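Local coordinates for protein nidogen-1 (Mus musculus, PDB 1GL4) that binds laminin and collagen IV in basement membranes and, through its G2 beta-barrel domain, perlecan, at residues A[142-154]-A[165-177]. Numbering follows the deposited sequence.
Sequences FLGHPGKLVLKQQ and TISTELEGRVPQI
Val150 and Glu171, Lys152 and Glu169, and Gln154 and Ser167 form three antiparallel hydrogen-bonded pairs, each bonded both ways through the backbone; Val150 N to Glu171 O, at 2.8 Å, is the shortest of these bonds. A seventh bond, Arg173 N to Lys148 O (3.0 Å), comes from above the carbonyl plane, where the chain turns a corner at Gly172. Glycine is required there: a CB would strike Lys148 O. Arg173 then lays its CD 3.6 Å from Pro146 O, while its guanidinium reaches the carbonyls of Gly63 and Ser65.

Lys152 and Glu169 stand on the outward face, where long charged chains can reach solvent. On the other face Leu151 and Leu170 lie side by side, Leu151 CD1 3.7 Å from Leu170 CD2, both against Ile108 of helix 107-115. Leu149 CD2 meets Val174 CG1 at 4.0 Å. Past the corner, Pro175 serves two aromatic faces with its ring carbons: CD makes a CH-pi contact over the centre of the Phe142 ring, 3.5 Å from the centroid, and CG another, offset toward the rim, over His145. With CG anti to the carbonyl carbon (chi1 -65°), Phe142 turns its ring face to this proline. With an alanine in place of Phe142, Pro175 CD and Val174 CG1 would probably lose their aromatic neighbour and a gap open beside Leu105. This is a beta hairpin in the wall of the GFP-like G2 barrel, packed against the helix inside.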
ATOM      1  N   PHE A 142     -17.420   9.112  -9.742  1.00 14.17           N
ATOM      2  CA  PHE A 142     -16.830   9.135 -11.079  1.00 14.49           C
ATOM      3  C   PHE A 142     -17.650  10.178 -11.835  1.00 15.43           C
ATOM      4  O   PHE A 142     -18.834   9.967 -12.116  1.00 15.84           O
ATOM      5  CB  PHE A 142     -16.950   7.765 -11.761  1.00 13.57           C
ATOM      6  CG  PHE A 142     -16.162   6.671 -11.085  1.00 15.72           C
ATOM      7  CD1 PHE A 142     -16.594   6.119  -9.880  1.00 15.20           C
ATOM      8  CD2 PHE A 142     -14.987   6.187 -11.658  1.00 16.05           C
ATOM      9  CE1 PHE A 142     -15.868   5.097  -9.254  1.00 16.33           C
ATOM     10  CE2 PHE A 142     -14.253   5.164 -11.038  1.00 18.26           C
ATOM     11  CZ  PHE A 142     -14.701   4.620  -9.830  1.00 15.81           C
ATOM     12  N   LEU A 143     -17.027  11.307 -12.149  1.00 15.26           N
ATOM     13  CA  LEU A 143     -17.721  12.396 -12.826  1.00 15.34           C
ATOM     14  C   LEU A 143     -18.371  11.995 -14.148  1.00 14.75           C
ATOM     15  O   LEU A 143     -17.719  11.458 -15.039  1.00 13.21           O
ATOM     16  CB  LEU A 143     -16.760  13.571 -13.046  1.00 16.96           C
ATOM     17  CG  LEU A 143     -15.959  14.033 -11.819  1.00 20.10           C
ATOM     18  CD1 LEU A 143     -15.335  15.394 -12.119  1.00 23.17           C
ATOM     19  CD2 LEU A 143     -16.859  14.125 -10.594  1.00 24.48           C
ATOM     20  N   GLY A 144     -19.671  12.257 -14.256  1.00 15.88           N
ATOM     21  CA  GLY A 144     -20.405  11.927 -15.467  1.00 16.72           C
ATOM     22  C   GLY A 144     -21.111  10.583 -15.404  1.00 16.62           C
ATOM     23  O   GLY A 144     -21.821  10.207 -16.334  1.00 15.56           O
ATOM     24  N   HIS A 145     -20.926   9.859 -14.304  1.00 16.16           N
ATOM     25  CA  HIS A 145     -21.547   8.547 -14.137  1.00 15.12           C
ATOM     26  C   HIS A 145     -22.448   8.506 -12.896  1.00 14.49           C
ATOM     27  O   HIS A 145     -22.189   9.193 -11.919  1.00 14.04           O
ATOM     28  CB  HIS A 145     -20.443   7.488 -14.058  1.00 16.72           C
ATOM     29  CG  HIS A 145     -19.562   7.462 -15.268  1.00 17.76           C
ATOM     30  ND1 HIS A 145     -19.976   6.948 -16.478  1.00 20.89           N
ATOM     31  CD2 HIS A 145     -18.310   7.935 -15.470  1.00 19.93           C
ATOM     32  CE1 HIS A 145     -19.018   7.107 -17.374  1.00 19.38           C
ATOM     33  NE2 HIS A 145     -17.995   7.703 -16.787  1.00 21.21           N
ATOM     34  N   PRO A 146     -23.509   7.677 -12.921  1.00 15.52           N
ATOM     35  CA  PRO A 146     -24.488   7.511 -11.836  1.00 16.83           C
ATOM     36  C   PRO A 146     -23.981   6.918 -10.522  1.00 15.54           C
ATOM     37  O   PRO A 146     -23.147   6.019 -10.519  1.00 15.52           O
ATOM     38  CB  PRO A 146     -25.559   6.607 -12.463  1.00 17.84           C
ATOM     39  CG  PRO A 146     -25.321   6.714 -13.938  1.00 20.13           C
ATOM     40  CD  PRO A 146     -23.836   6.772 -14.034  1.00 16.97           C
ATOM     41  N   GLY A 147     -24.520   7.423  -9.415  1.00 14.27           N
ATOM     42  CA  GLY A 147     -24.164   6.928  -8.094  1.00 14.64           C
ATOM     43  C   GLY A 147     -22.747   7.177  -7.617  1.00 14.23           C
ATOM     44  O   GLY A 147     -22.100   8.141  -8.019  1.00 14.77           O
ATOM     45  N   LYS A 148     -22.264   6.289  -6.753  1.00 13.64           N
ATOM     46  CA  LYS A 148     -20.922   6.403  -6.201  1.00 13.60           C
ATOM     47  C   LYS A 148     -20.527   5.103  -5.516  1.00 11.73           C
ATOM     48  O   LYS A 148     -21.354   4.210  -5.327  1.00 11.72           O
ATOM     49  CB  LYS A 148     -20.872   7.541  -5.180  1.00 14.30           C
ATOM     50  CG  LYS A 148     -21.794   7.334  -3.978  1.00 18.75           C
ATOM     51  CD  LYS A 148     -21.756   8.538  -3.045  1.00 19.90           C
ATOM     52  CE  LYS A 148     -22.699   8.362  -1.859  1.00 22.85           C
ATOM     53  NZ  LYS A 148     -22.696   9.576  -0.981  1.00 24.21           N
ATOM     54  N   LEU A 149     -19.255   4.989  -5.158  1.00 12.15           N
ATOM     55  CA  LEU A 149     -18.792   3.800  -4.457  1.00 12.92           C
ATOM     56  C   LEU A 149     -18.404   4.202  -3.036  1.00 14.02           C
ATOM     57  O   LEU A 149     -17.700   5.200  -2.833  1.00 15.26           O
ATOM     58  CB  LEU A 149     -17.579   3.184  -5.159  1.00 12.86           C
ATOM     59  CG  LEU A 149     -17.063   1.911  -4.466  1.00 14.82           C
ATOM     60  CD1 LEU A 149     -18.070   0.774  -4.653  1.00 16.85           C
ATOM     61  CD2 LEU A 149     -15.725   1.513  -5.047  1.00 18.77           C
ATOM     62  N   VAL A 150     -18.863   3.425  -2.059  1.00 13.67           N
ATOM     63  CA  VAL A 150     -18.560   3.690  -0.659  1.00 12.65           C
ATOM     64  C   VAL A 150     -17.620   2.625  -0.108  1.00 13.45           C
ATOM     65  O   VAL A 150     -17.838   1.430  -0.302  1.00 11.22           O
ATOM     66  CB  VAL A 150     -19.844   3.706   0.205  1.00 13.02           C
ATOM     67  CG1 VAL A 150     -19.479   3.821   1.677  1.00 13.58           C
ATOM     68  CG2 VAL A 150     -20.736   4.862  -0.214  1.00 11.92           C
ATOM     69  N   LEU A 151     -16.578   3.071   0.585  1.00 12.88           N
ATOM     70  CA  LEU A 151     -15.591   2.170   1.168  1.00 15.12           C
ATOM     71  C   LEU A 151     -15.459   2.377   2.672  1.00 16.33           C
ATOM     72  O   LEU A 151     -15.454   3.515   3.150  1.00 14.56           O
ATOM     73  CB  LEU A 151     -14.229   2.400   0.502  1.00 16.94           C
ATOM     74  CG  LEU A 151     -12.980   1.745   1.107  1.00 20.69           C
ATOM     75  CD1 LEU A 151     -11.892   1.687   0.050  1.00 21.85           C
ATOM     76  CD2 LEU A 151     -12.493   2.518   2.327  1.00 21.31           C
ATOM     77  N   LYS A 152     -15.372   1.276   3.415  1.00 14.72           N
ATOM     78  CA  LYS A 152     -15.181   1.347   4.861  1.00 15.86           C
ATOM     79  C   LYS A 152     -14.093   0.351   5.235  1.00 16.32           C
ATOM     80  O   LYS A 152     -14.175  -0.830   4.891  1.00 14.32           O
ATOM     81  CB  LYS A 152     -16.465   1.014   5.625  1.00 18.54           C
ATOM     82  CG  LYS A 152     -16.300   1.159   7.136  1.00 23.58           C
ATOM     83  CD  LYS A 152     -17.632   1.114   7.871  1.00 25.96           C
ATOM     84  CE  LYS A 152     -17.443   1.429   9.352  1.00 28.59           C
ATOM     85  NZ  LYS A 152     -18.738   1.478  10.097  1.00 31.72           N
ATOM     86  N   GLN A 153     -13.062   0.836   5.920  1.00 15.23           N
ATOM     87  CA  GLN A 153     -11.952  -0.019   6.335  1.00 14.87           C
ATOM     88  C   GLN A 153     -11.624   0.178   7.807  1.00 14.57           C
ATOM     89  O   GLN A 153     -11.539   1.310   8.289  1.00 15.43           O
ATOM     90  CB  GLN A 153     -10.709   0.264   5.477  1.00 14.68           C
ATOM     91  CG  GLN A 153     -10.729  -0.401   4.091  1.00 11.86           C
ATOM     92  CD  GLN A 153      -9.601   0.076   3.176  1.00 13.19           C
ATOM     93  OE1 GLN A 153      -9.115  -0.672   2.321  1.00 13.17           O
ATOM     94  NE2 GLN A 153      -9.197   1.323   3.340  1.00  9.22           N
ATOM     95  N   GLN A 154     -11.455  -0.930   8.519  1.00 14.29           N
ATOM     96  CA  GLN A 154     -11.124  -0.888   9.937  1.00 14.88           C
ATOM     97  C   GLN A 154      -9.763  -1.531  10.165  1.00 14.78           C
ATOM     98  O   GLN A 154      -9.513  -2.652   9.711  1.00 12.10           O
ATOM     99  CB  GLN A 154     -12.186  -1.629  10.752  1.00 19.46           C
ATOM    100  CG  GLN A 154     -11.903  -1.672  12.252  1.00 26.65           C
ATOM    101  CD  GLN A 154     -11.870  -0.291  12.891  1.00 30.40           C
ATOM    102  OE1 GLN A 154     -12.759   0.535  12.663  1.00 31.43           O
ATOM    103  NE2 GLN A 154     -10.848  -0.038  13.706  1.00 30.78           N
ATOM    104  N   THR A 165      -3.439  -5.421  10.808  1.00 17.03           N
ATOM    105  CA  THR A 165      -4.766  -5.865  10.384  1.00 17.46           C
ATOM    106  C   THR A 165      -5.599  -4.844   9.615  1.00 16.46           C
ATOM    107  O   THR A 165      -5.508  -3.638   9.858  1.00 16.50           O
ATOM    108  CB  THR A 165      -5.580  -6.333  11.601  1.00 21.22           C
ATOM    109  OG1 THR A 165      -5.608  -5.288  12.584  1.00 22.78           O
ATOM    110  CG2 THR A 165      -4.951  -7.583  12.210  1.00 20.62           C
ATOM    111  N   ILE A 166      -6.417  -5.339   8.686  1.00 15.45           N
ATOM    112  CA  ILE A 166      -7.272  -4.474   7.876  1.00 13.28           C
ATOM    113  C   ILE A 166      -8.486  -5.217   7.316  1.00 14.27           C
ATOM    114  O   ILE A 166      -8.350  -6.228   6.627  1.00 14.74           O
ATOM    115  CB  ILE A 166      -6.473  -3.836   6.703  1.00 14.45           C
ATOM    116  CG1 ILE A 166      -7.380  -2.909   5.883  1.00 15.23           C
ATOM    117  CG2 ILE A 166      -5.891  -4.929   5.805  1.00 14.65           C
ATOM    118  CD1 ILE A 166      -6.686  -2.267   4.677  1.00 13.93           C
ATOM    119  N   SER A 167      -9.673  -4.711   7.638  1.00 12.60           N
ATOM    120  CA  SER A 167     -10.937  -5.280   7.169  1.00 15.91           C
ATOM    121  C   SER A 167     -11.532  -4.300   6.148  1.00 14.33           C
ATOM    122  O   SER A 167     -11.659  -3.109   6.438  1.00 15.90           O
ATOM    123  CB  SER A 167     -11.894  -5.452   8.352  1.00 17.09           C
ATOM    124  OG  SER A 167     -13.158  -5.922   7.924  1.00 25.21           O
ATOM    125  N   THR A 168     -11.907  -4.793   4.969  1.00 14.05           N
ATOM    126  CA  THR A 168     -12.448  -3.923   3.921  1.00 12.19           C
ATOM    127  C   THR A 168     -13.868  -4.256   3.467  1.00 12.46           C
ATOM    128  O   THR A 168     -14.220  -5.419   3.287  1.00  8.69           O
ATOM    129  CB  THR A 168     -11.524  -3.932   2.676  1.00 12.77           C
ATOM    130  OG1 THR A 168     -10.209  -3.507   3.060  1.00 14.66           O
ATOM    131  CG2 THR A 168     -12.056  -2.989   1.585  1.00 11.91           C
ATOM    132  N   GLU A 169     -14.677  -3.216   3.280  1.00 12.97           N
ATOM    133  CA  GLU A 169     -16.058  -3.369   2.828  1.00 13.53           C
ATOM    134  C   GLU A 169     -16.317  -2.347   1.707  1.00 13.17           C
ATOM    135  O   GLU A 169     -16.062  -1.157   1.884  1.00 12.41           O
ATOM    136  CB  GLU A 169     -17.003  -3.137   4.010  1.00 18.79           C
ATOM    137  CG  GLU A 169     -18.455  -3.454   3.736  1.00 27.06           C
ATOM    138  CD  GLU A 169     -19.298  -3.458   5.006  1.00 31.26           C
ATOM    139  OE1 GLU A 169     -20.505  -3.771   4.910  1.00 34.03           O
ATOM    140  OE2 GLU A 169     -18.753  -3.154   6.093  1.00 31.26           O
ATOM    141  N   LEU A 170     -16.797  -2.817   0.556  1.00 11.88           N
ATOM    142  CA  LEU A 170     -17.076  -1.946  -0.594  1.00 12.38           C
ATOM    143  C   LEU A 170     -18.521  -2.093  -1.061  1.00 13.18           C
ATOM    144  O   LEU A 170     -19.019  -3.212  -1.194  1.00 13.51           O
ATOM    145  CB  LEU A 170     -16.165  -2.300  -1.770  1.00 11.87           C
ATOM    146  CG  LEU A 170     -14.660  -2.374  -1.512  1.00 14.33           C
ATOM    147  CD1 LEU A 170     -13.976  -2.985  -2.730  1.00 15.47           C
ATOM    148  CD2 LEU A 170     -14.112  -0.987  -1.207  1.00 13.13           C
ATOM    149  N   GLU A 171     -19.187  -0.972  -1.323  1.00 12.81           N
ATOM    150  CA  GLU A 171     -20.571  -1.012  -1.786  1.00 14.95           C
ATOM    151  C   GLU A 171     -20.958   0.187  -2.649  1.00 13.64           C
ATOM    152  O   GLU A 171     -20.727   1.333  -2.276  1.00 13.27           O
ATOM    153  CB  GLU A 171     -21.521  -1.112  -0.588  1.00 20.04           C
ATOM    154  CG  GLU A 171     -22.991  -1.102  -0.965  1.00 26.80           C
ATOM    155  CD  GLU A 171     -23.903  -1.355   0.223  1.00 31.20           C
ATOM    156  OE1 GLU A 171     -23.731  -0.680   1.263  1.00 33.00           O
ATOM    157  OE2 GLU A 171     -24.795  -2.223   0.111  1.00 32.05           O
ATOM    158  N   GLY A 172     -21.557  -0.082  -3.804  1.00 14.67           N
ATOM    159  CA  GLY A 172     -21.966   1.005  -4.673  1.00 12.87           C
ATOM    160  C   GLY A 172     -21.890   0.667  -6.146  1.00 12.84           C
ATOM    161  O   GLY A 172     -21.971  -0.498  -6.533  1.00 13.79           O
ATOM    162  N   ARG A 173     -21.714   1.693  -6.971  1.00 13.17           N
ATOM    163  CA  ARG A 173     -21.655   1.512  -8.416  1.00 14.10           C
ATOM    164  C   ARG A 173     -20.397   2.129  -9.022  1.00 14.19           C
ATOM    165  O   ARG A 173     -19.966   3.208  -8.614  1.00 14.49           O
ATOM    166  CB  ARG A 173     -22.905   2.144  -9.052  1.00 15.36           C
ATOM    167  CG  ARG A 173     -22.987   2.064 -10.585  1.00 15.41           C
ATOM    168  CD  ARG A 173     -24.285   2.702 -11.094  1.00 16.10           C
ATOM    169  NE  ARG A 173     -25.477   2.069 -10.525  1.00 15.54           N
ATOM    170  CZ  ARG A 173     -26.015   0.935 -10.968  1.00 17.50           C
ATOM    171  NH1 ARG A 173     -25.479   0.294 -12.002  1.00 16.03           N
ATOM    172  NH2 ARG A 173     -27.080   0.426 -10.361  1.00 17.54           N
ATOM    173  N   VAL A 174     -19.805   1.427  -9.984  1.00 14.78           N
ATOM    174  CA  VAL A 174     -18.618   1.912 -10.689  1.00 14.06           C
ATOM    175  C   VAL A 174     -18.844   1.755 -12.189  1.00 14.64           C
ATOM    176  O   VAL A 174     -19.590   0.870 -12.622  1.00 13.51           O
ATOM    177  CB  VAL A 174     -17.340   1.120 -10.309  1.00 14.19           C
ATOM    178  CG1 VAL A 174     -17.049   1.274  -8.810  1.00 11.18           C
ATOM    179  CG2 VAL A 174     -17.503  -0.350 -10.680  1.00 14.76           C
ATOM    180  N   PRO A 175     -18.214   2.620 -13.003  1.00 13.75           N
ATOM    181  CA  PRO A 175     -18.363   2.547 -14.462  1.00 13.18           C
ATOM    182  C   PRO A 175     -17.731   1.249 -14.976  1.00 15.02           C
ATOM    183  O   PRO A 175     -16.822   0.700 -14.348  1.00 15.55           O
ATOM    184  CB  PRO A 175     -17.599   3.778 -14.959  1.00 13.98           C
ATOM    185  CG  PRO A 175     -17.563   4.705 -13.768  1.00 14.27           C
ATOM    186  CD  PRO A 175     -17.367   3.760 -12.613  1.00 14.36           C
ATOM    187  N   GLN A 176     -18.205   0.763 -16.116  1.00 16.31           N
ATOM    188  CA  GLN A 176     -17.664  -0.469 -16.680  1.00 16.83           C
ATOM    189  C   GLN A 176     -16.404  -0.240 -17.502  1.00 16.24           C
ATOM    190  O   GLN A 176     -16.343   0.672 -18.331  1.00 17.21           O
ATOM    191  CB  GLN A 176     -18.703  -1.147 -17.566  1.00 19.33           C
ATOM    192  CG  GLN A 176     -18.229  -2.454 -18.174  1.00 23.79           C
ATOM    193  CD  GLN A 176     -19.255  -3.046 -19.112  1.00 27.28           C
ATOM    194  OE1 GLN A 176     -19.526  -2.495 -20.183  1.00 30.35           O
ATOM    195  NE2 GLN A 176     -19.844  -4.163 -18.711  1.00 28.27           N
ATOM    196  N   ILE A 177     -15.399  -1.074 -17.259  1.00 14.66           N
ATOM    197  CA  ILE A 177     -14.147  -1.021 -17.999  1.00 14.90           C
ATOM    198  C   ILE A 177     -14.123  -2.295 -18.843  1.00 15.06           C
ATOM    199  O   ILE A 177     -14.401  -3.384 -18.338  1.00 14.01           O
ATOM    200  CB  ILE A 177     -12.936  -0.963 -17.038  1.00 13.78           C
ATOM    201  CG1 ILE A 177     -12.820   0.452 -16.472  1.00 12.02           C
ATOM    202  CG2 ILE A 177     -11.656  -1.357 -17.762  1.00 13.87           C
ATOM    203  CD1 ILE A 177     -11.608   0.692 -15.649  1.00 14.80           C
TER